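Local coordinates for protein putative reductase (PDB 5J6C) that binds flavin mononucleotide and, as a member of the nitroreductase family, probably reduces nitro compounds, possibly including the antibiotic metronidazole, at residues A[153-156]-A[157-161]; A[147-150]-A[151-154]; A[47-50]-A[51-55]. All coordinates share one frame; numbering follows the deposited sequence.

Contact 1. Residues A[153-156]-A[157-161]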
loop_
_atom_site.group_PDB
_atom_site.type_symbol
_atom_site.label_atom_id
_atom_site.label_comp_id
_atom_site.label_asym_id
_atom_site.label_seq_id
_atom_site.Cartn_x
_atom_site.Cartn_y
_atom_site.Cartn_z
ATOM N N GLU A 153 -17.607 3.248 -15.933
ATOM C CA GLU A 153 -16.496 2.983 -15.024
ATOM C C GLU A 153 -16.847 1.868 -14.043
ATOM O O GLU A 153 -17.987 1.761 -13.582
ATOM C CB GLU A 153 -16.132 4.236 -14.234
ATOM C CG GLU A 153 -15.451 5.333 -15.016
ATOM C CD GLU A 153 -15.227 6.563 -14.142
ATOM O OE1 GLU A 153 -14.569 7.520 -14.600
ATOM O OE2 GLU A 153 -15.719 6.565 -12.986
ATOM N N ALA A 154 -15.860 1.035 -13.708
ATOM C CA ALA A 154 -16.106 0.009 -12.691
ATOM C C ALA A 154 -16.486 0.644 -11.357
ATOM O O ALA A 154 -17.362 0.136 -10.642
ATOM C CB ALA A 154 -14.882 -0.902 -12.533
ATOM N N ASP A 155 -15.835 1.760 -11.013
ATOM C CA ASP A 155 -16.204 2.532 -9.829
ATOM C C ASP A 155 -17.708 2.802 -9.781
ATOM O O ASP A 155 -18.376 2.484 -8.793
ATOM C CB ASP A 155 -15.425 3.851 -9.823
ATOM C CG ASP A 155 -15.977 4.847 -8.827
ATOM O OD1 ASP A 155 -15.926 4.549 -7.626
ATOM O OD2 ASP A 155 -16.447 5.935 -9.242
ATOM N N LYS A 156 -18.253 3.369 -10.856
ATOM C CA LYS A 156 -19.670 3.733 -10.882
ATOM C C LYS A 156 -20.560 2.504 -10.755
ATOM O O LYS A 156 -21.564 2.522 -10.033
ATOM C CB LYS A 156 -19.975 4.506 -12.169
ATOM C CG LYS A 156 -21.458 4.759 -12.429
ATOM C CD LYS A 156 -22.016 5.708 -11.387
ATOM C CE LYS A 156 -23.428 6.158 -11.714
ATOM N NZ LYS A 156 -23.934 7.122 -10.687
ATOM N N TYR A 157 -20.205 1.417 -11.442
ATOM C CA TYR A 157 -20.977 0.182 -11.320
ATOM C C TYR A 157 -21.049 -0.294 -9.867
ATOM O O TYR A 157 -22.129 -0.632 -9.364
ATOM C CB TYR A 157 -20.367 -0.888 -12.217
ATOM C CG TYR A 157 -21.048 -2.220 -12.103
ATOM C CD1 TYR A 157 -22.202 -2.495 -12.821
ATOM C CD2 TYR A 157 -20.539 -3.211 -11.268
ATOM C CE1 TYR A 157 -22.834 -3.726 -12.715
ATOM C CE2 TYR A 157 -21.165 -4.448 -11.152
ATOM C CZ TYR A 157 -22.311 -4.701 -11.881
ATOM O OH TYR A 157 -22.936 -5.928 -11.759
ATOM N N ILE A 158 -19.910 -0.296 -9.166
ATOM C CA ILE A 158 -19.886 -0.800 -7.795
ATOM C C ILE A 158 -20.654 0.131 -6.861
ATOM O O ILE A 158 -21.408 -0.328 -5.994
ATOM C CB ILE A 158 -18.430 -1.024 -7.333
ATOM C CG1 ILE A 158 -17.814 -2.157 -8.160
ATOM C CG2 ILE A 158 -18.383 -1.381 -5.850
ATOM C CD1 ILE A 158 -16.307 -2.252 -8.068
ATOM N N ARG A 159 -20.493 1.448 -7.023
ATOM C CA ARG A 159 -21.227 2.372 -6.164
ATOM C C ARG A 159 -22.734 2.185 -6.309
ATOM O O ARG A 159 -23.470 2.291 -5.323
ATOM C CB ARG A 159 -20.841 3.817 -6.465
ATOM C CG ARG A 159 -19.443 4.209 -6.020
ATOM C CD ARG A 159 -19.240 5.721 -6.078
ATOM N NE ARG A 159 -18.812 6.201 -7.394
ATOM C CZ ARG A 159 -19.510 7.046 -8.157
ATOM N NH1 ARG A 159 -20.674 7.521 -7.728
ATOM N NH2 ARG A 159 -19.042 7.427 -9.351
ATOM N N GLU A 160 -23.214 1.922 -7.531
ATOM C CA GLU A 160 -24.635 1.628 -7.705
ATOM C C GLU A 160 -25.004 0.320 -7.019
ATOM O O GLU A 160 -26.075 0.203 -6.411
ATOM C CB GLU A 160 -24.982 1.559 -9.190
ATOM C CG GLU A 160 -24.851 2.883 -9.916
ATOM C CD GLU A 160 -25.980 3.855 -9.580
ATOM O OE1 GLU A 160 -27.028 3.400 -9.049
ATOM O OE2 GLU A 160 -25.820 5.071 -9.857
ATOM N N GLU A 161 -24.124 -0.676 -7.108
ATOM C CA GLU A 161 -24.430 -1.983 -6.546
ATOM C C GLU A 161 -24.467 -1.929 -5.025
ATOM O O GLU A 161 -25.299 -2.589 -4.396
ATOM C CB GLU A 161 -23.402 -2.999 -7.035
ATOM C CG GLU A 161 -23.629 -4.399 -6.505
ATOM C CD GLU A 161 -24.985 -4.941 -6.918
ATOM O OE1 GLU A 161 -25.399 -4.689 -8.076
ATOM O OE2 GLU A 161 -25.631 -5.597 -6.072
#

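Contact 2. Residues A[147-150]-A[151-154]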
loop_
_atom_site.group_PDB
_atom_site.type_symbol
_atom_site.label_atom_id
_atom_site.label_comp_id
_atom_site.label_asym_id
_atom_site.label_seq_id
_atom_site.Cartn_x
_atom_site.Cartn_y
_atom_site.Cartn_z
ATOM N N MET A 147 -12.635 -0.170 -16.312
ATOM C CA MET A 147 -13.965 0.014 -16.874
ATOM C C MET A 147 -14.815 -1.226 -16.624
ATOM O O MET A 147 -14.334 -2.360 -16.752
ATOM C CB MET A 147 -13.890 0.310 -18.380
ATOM C CG MET A 147 -13.129 1.584 -18.751
ATOM S SD MET A 147 -13.803 3.133 -18.090
ATOM C CE MET A 147 -15.336 3.236 -19.040
ATOM N N TYR A 148 -16.076 -1.001 -16.236
ATOM C CA TYR A 148 -17.080 -2.055 -16.360
ATOM C C TYR A 148 -17.205 -2.508 -17.813
ATOM O O TYR A 148 -17.197 -3.706 -18.107
ATOM C CB TYR A 148 -18.430 -1.570 -15.822
ATOM C CG TYR A 148 -19.607 -2.446 -16.202
ATOM C CD1 TYR A 148 -20.337 -2.212 -17.383
ATOM C CD2 TYR A 148 -19.999 -3.505 -15.386
ATOM C CE1 TYR A 148 -21.420 -3.024 -17.730
ATOM C CE2 TYR A 148 -21.084 -4.306 -15.714
ATOM C CZ TYR A 148 -21.785 -4.069 -16.876
ATOM O OH TYR A 148 -22.842 -4.884 -17.183
ATOM N N ASP A 149 -17.315 -1.553 -18.730
ATOM C CA ASP A 149 -17.268 -1.804 -20.171
ATOM C C ASP A 149 -16.875 -0.490 -20.832
ATOM O O ASP A 149 -16.533 0.479 -20.147
ATOM C CB ASP A 149 -18.604 -2.363 -20.691
ATOM C CG ASP A 149 -19.744 -1.346 -20.645
ATOM O OD1 ASP A 149 -19.517 -0.175 -20.269
ATOM O OD2 ASP A 149 -20.885 -1.726 -21.010
ATOM N N ASP A 150 -16.998 -0.422 -22.161
ATOM C CA ASP A 150 -16.509 0.754 -22.873
ATOM C C ASP A 150 -17.195 2.047 -22.444
ATOM O O ASP A 150 -16.636 3.124 -22.663
ATOM C CB ASP A 150 -16.670 0.569 -24.383
ATOM C CG ASP A 150 -15.557 -0.258 -24.986
ATOM O OD1 ASP A 150 -15.439 -0.263 -26.222
ATOM O OD2 ASP A 150 -14.790 -0.894 -24.225
ATOM N N ASN A 151 -18.374 1.974 -21.823
ATOM C CA ASN A 151 -19.121 3.176 -21.469
ATOM C C ASN A 151 -19.177 3.485 -19.975
ATOM O O ASN A 151 -19.428 4.639 -19.614
ATOM C CB ASN A 151 -20.558 3.072 -22.002
ATOM C CG ASN A 151 -20.602 2.751 -23.481
ATOM O OD1 ASN A 151 -20.146 3.544 -24.313
ATOM N ND2 ASN A 151 -21.144 1.589 -23.819
ATOM N N ILE A 152 -18.944 2.514 -19.101
ATOM C CA ILE A 152 -19.212 2.679 -17.674
ATOM C C ILE A 152 -17.939 2.377 -16.889
ATOM O O ILE A 152 -17.260 1.379 -17.160
ATOM C CB ILE A 152 -20.377 1.775 -17.226
ATOM C CG1 ILE A 152 -21.673 2.195 -17.936
ATOM C CG2 ILE A 152 -20.561 1.816 -15.701
ATOM C CD1 ILE A 152 -22.819 1.179 -17.826
ATOM N N GLU A 153 -17.607 3.248 -15.933
ATOM C CA GLU A 153 -16.496 2.983 -15.024
ATOM C C GLU A 153 -16.847 1.868 -14.043
ATOM O O GLU A 153 -17.987 1.761 -13.582
ATOM C CB GLU A 153 -16.132 4.236 -14.234
ATOM C CG GLU A 153 -15.451 5.333 -15.016
ATOM C CD GLU A 153 -15.227 6.563 -14.142
ATOM O OE1 GLU A 153 -14.569 7.520 -14.600
ATOM O OE2 GLU A 153 -15.719 6.565 -12.986
ATOM N N ALA A 154 -15.860 1.035 -13.708
ATOM C CA ALA A 154 -16.106 0.009 -12.691
ATOM C C ALA A 154 -16.486 0.644 -11.357
ATOM O O ALA A 154 -17.362 0.136 -10.642
ATOM C CB ALA A 154 -14.882 -0.902 -12.533
#

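Contact 3. Residues A[47-50]-A[51-55]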
loop_
_atom_site.group_PDB
_atom_site.type_symbol
_atom_site.label_atom_id
_atom_site.label_comp_id
_atom_site.label_asym_id
_atom_site.label_seq_id
_atom_site.Cartn_x
_atom_site.Cartn_y
_atom_site.Cartn_z
ATOM N N VAL A 47 -15.570 -17.534 5.918
ATOM C CA VAL A 47 -14.466 -17.001 6.714
ATOM C C VAL A 47 -15.017 -16.655 8.091
ATOM O O VAL A 47 -15.936 -15.840 8.209
ATOM C CB VAL A 47 -13.814 -15.781 6.040
ATOM C CG1 VAL A 47 -12.887 -15.060 7.016
ATOM C CG2 VAL A 47 -13.031 -16.216 4.799
ATOM N N GLU A 48 -14.488 -17.300 9.131
ATOM C CA GLU A 48 -15.138 -17.219 10.432
ATOM C C GLU A 48 -14.967 -15.830 11.020
ATOM O O GLU A 48 -14.008 -15.114 10.710
ATOM C CB GLU A 48 -14.602 -18.277 11.404
ATOM C CG GLU A 48 -13.137 -18.143 11.787
ATOM C CD GLU A 48 -12.253 -18.981 10.907
ATOM O OE1 GLU A 48 -11.266 -19.557 11.411
ATOM O OE2 GLU A 48 -12.567 -19.083 9.701
ATOM N N LYS A 49 -15.923 -15.463 11.881
ATOM C CA LYS A 49 -16.058 -14.084 12.336
ATOM C C LYS A 49 -14.795 -13.609 13.031
ATOM O O LYS A 49 -14.391 -12.444 12.880
ATOM C CB LYS A 49 -17.268 -13.960 13.262
ATOM C CG LYS A 49 -17.228 -12.769 14.204
ATOM C CD LYS A 49 -17.804 -13.140 15.582
ATOM C CE LYS A 49 -17.448 -12.106 16.643
ATOM N NZ LYS A 49 -17.680 -10.726 16.126
ATOM N N GLU A 50 -14.136 -14.508 13.766
ATOM C CA GLU A 50 -12.947 -14.131 14.517
ATOM C C GLU A 50 -11.793 -13.724 13.598
ATOM O O GLU A 50 -10.961 -12.893 13.981
ATOM C CB GLU A 50 -12.551 -15.294 15.435
ATOM C CG GLU A 50 -11.137 -15.267 15.948
ATOM C CD GLU A 50 -10.185 -16.084 15.089
ATOM O OE1 GLU A 50 -10.556 -17.203 14.666
ATOM O OE2 GLU A 50 -9.052 -15.609 14.842
ATOM N N LYS A 51 -11.720 -14.298 12.393
ATOM C CA LYS A 51 -10.679 -13.904 11.448
ATOM C C LYS A 51 -11.060 -12.627 10.709
ATOM O O LYS A 51 -10.214 -11.747 10.526
ATOM C CB LYS A 51 -10.397 -15.036 10.461
ATOM C CG LYS A 51 -9.658 -16.220 11.074
ATOM C CD LYS A 51 -9.193 -17.256 10.034
ATOM C CE LYS A 51 -8.492 -18.431 10.743
ATOM N NZ LYS A 51 -7.842 -19.435 9.855
ATOM N N LEU A 52 -12.321 -12.506 10.279
ATOM C CA LEU A 52 -12.796 -11.242 9.719
ATOM C C LEU A 52 -12.470 -10.082 10.644
ATOM O O LEU A 52 -11.963 -9.041 10.196
ATOM C CB LEU A 52 -14.303 -11.291 9.460
ATOM C CG LEU A 52 -14.940 -9.983 8.952
ATOM C CD1 LEU A 52 -14.216 -9.423 7.701
ATOM C CD2 LEU A 52 -16.441 -10.118 8.671
ATOM N N ASP A 53 -12.723 -10.260 11.948
ATOM C CA ASP A 53 -12.535 -9.176 12.903
ATOM C C ASP A 53 -11.078 -8.727 12.954
ATOM O O ASP A 53 -10.796 -7.528 13.002
ATOM C CB ASP A 53 -13.012 -9.610 14.289
ATOM C CG ASP A 53 -14.526 -9.670 14.398
ATOM O OD1 ASP A 53 -15.217 -9.127 13.505
ATOM O OD2 ASP A 53 -15.025 -10.260 15.389
ATOM N N LYS A 54 -10.139 -9.677 12.952
ATOM C CA LYS A 54 -8.729 -9.308 12.979
ATOM C C LYS A 54 -8.308 -8.626 11.677
ATOM O O LYS A 54 -7.477 -7.712 11.696
ATOM C CB LYS A 54 -7.870 -10.537 13.253
ATOM C CG LYS A 54 -8.039 -11.111 14.654
ATOM C CD LYS A 54 -7.356 -12.462 14.746
ATOM C CE LYS A 54 -7.359 -13.024 16.175
ATOM N NZ LYS A 54 -6.863 -14.423 16.161
ATOM N N ILE A 55 -8.871 -9.051 10.541
ATOM C CA ILE A 55 -8.588 -8.388 9.261
ATOM C C ILE A 55 -9.058 -6.936 9.288
ATOM O O ILE A 55 -8.351 -6.026 8.839
ATOM C CB ILE A 55 -9.237 -9.160 8.100
ATOM C CG1 ILE A 55 -8.548 -10.503 7.888
ATOM C CG2 ILE A 55 -9.209 -8.341 6.839
ATOM C CD1 ILE A 55 -9.280 -11.388 6.899
#

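Contact 1. Residues A[153-156]-A[157-161]
Arg159 reaches back one helical turn to Asp155, touching it along most of its length. CB and CG lie against the carbonyl oxygen of Asp155, with CG 3.4 Å from Asp155 O. CD then passes Asp155 OD1, and a bend at chi3 (-86°) swings the head round beside the carboxylate. There the guanidinium approaches side-on: NE and NH2 both donate to OD2 of Asp155, each at 3.0 Å, while the bond from NE to OD1 is weak. OD2 lies within 2° of the guanidinium plane, yet both nitrogens meet it from the same face of the carboxylate, the two planes being 39° apart. Asp155 OD1 is taken by the backbone N of Val170, which ties the helix to strand 168-177. Over one guanidinium face lies CA of Lys156. Lys156 itself bends at chi2 and sends NZ to OE2 of Glu160 at 2.9 Å, on the anti lone pair. Beneath these pairs the i to i+4 bonds of helix 154-162 begin at O of Glu153, the N-cap residue. Lys156 NZ lies 4.4 Å from Arg159 NH1; the two like charges are probably tolerated because each has its own carboxylate, Glu160 and Asp155.

Contact 2. Residues A[147-150]-A[151-154]
Asp149 OD1 is gripped by two successive backbone amides, Asn151 N at 2.9 Å and Ile152 N at 3.0 Å. Ile152 N comes nearly along the C-O axis, whereas Asn151 N stands 52° out of the carboxylate plane, which lets one oxygen serve both donors. What places it there is chi1 of 69°, which sets CG between the backbone N and the carbonyl carbon and folds the carboxylate back over its own turn. Ile152 N also makes a weak bond to Asp149 O. Ile152 faces both Tyr148 and Asp149, which fits a classic beta bulge, and its O takes an amide from each. Both of these bonds are weak: Tyr148 N is near Ile152 O at 2.8 Å but badly bent (119°), while Asp149 N is straighter and longer. The bulge lies in the loop between strand 137-142 and helix 154-162, where Met147 and Glu153 form a single backbone bridge. The Tyr148 and Ile152 side chains run side by side in the same direction, CD1 of Tyr148 being 4.0 Å from CB of Ile152. Met147, bent at both chi2 and chi3, curls its methyl CE back to 3.3 Å from Ile152 O, and its SD passes 4.1 Å from CG of Glu153. Beyond the turn, Tyr148 O accepts a bond from Thr90 OG1, and Ala154 CB packs against Arg89, a residue of the flavin mononucleotide pocket.

Contact 3. Residues A[47-50]-A[51-55]
Lys49 and Glu50 place CG anti to their own backbone N (chi1 158° and 161°), and later bends bring their ends to Asp53 and Lys54. These are the opening turns of helix 49-60, with Glu48 as N-cap residue and two i to i+4 salt bridges on the surface. Lys49 NZ meets Asp53 OD2 at 2.8 Å on the syn lone pair, the side of the other oxygen. Lys54, extended beyond CG, brings NZ to Glu50 OE2, also at 2.8 Å, but on the anti side and 29° out of the carboxylate plane. Glu48 O takes two amides: Leu52 N lies in the carbonyl plane and gives a nearly straight bond, while Lys51 N stands well above that plane. The Glu48 carboxylate lies against the methylenes of Lys51, and the salt bridge from Glu48 OE1 to Lys51 NZ is long. Each charged end has a further partner: Glu48 OE2 bonds the hydroxyl of Tyr178, and Lys51 NZ bonds that same hydroxyl and Leu134 O. Val47 and Leu52 both pack on Leu102 of strand 102-109. Along the lysine chain the nearest approach is Lys51 CE to Glu48 OE1, at 3.1 Å.

Overall arrangement
Contacts 1 and 2 are continuous: they share Glu153 and Ala154, their centres are about 9 Å apart, and the rings of Tyr157 and Tyr148 stack, with Tyr157 CE1 3.5 Å from Tyr148 CE2. Contact 3 stands apart, about 32 Å from contact 2 between centres and on the opposite side of the chain's centre. Contact 1 is partly buried, against strand 168-177 and helix 79-86; contacts 2 and 3 are surface contacts. Both helical starts use i to i+4 salt bridges between side chains, whereas contact 2 relies on a carboxylate bound to backbone amides. The shared Ala154 has its side chain about 9 Å from a bound flavin mononucleotide.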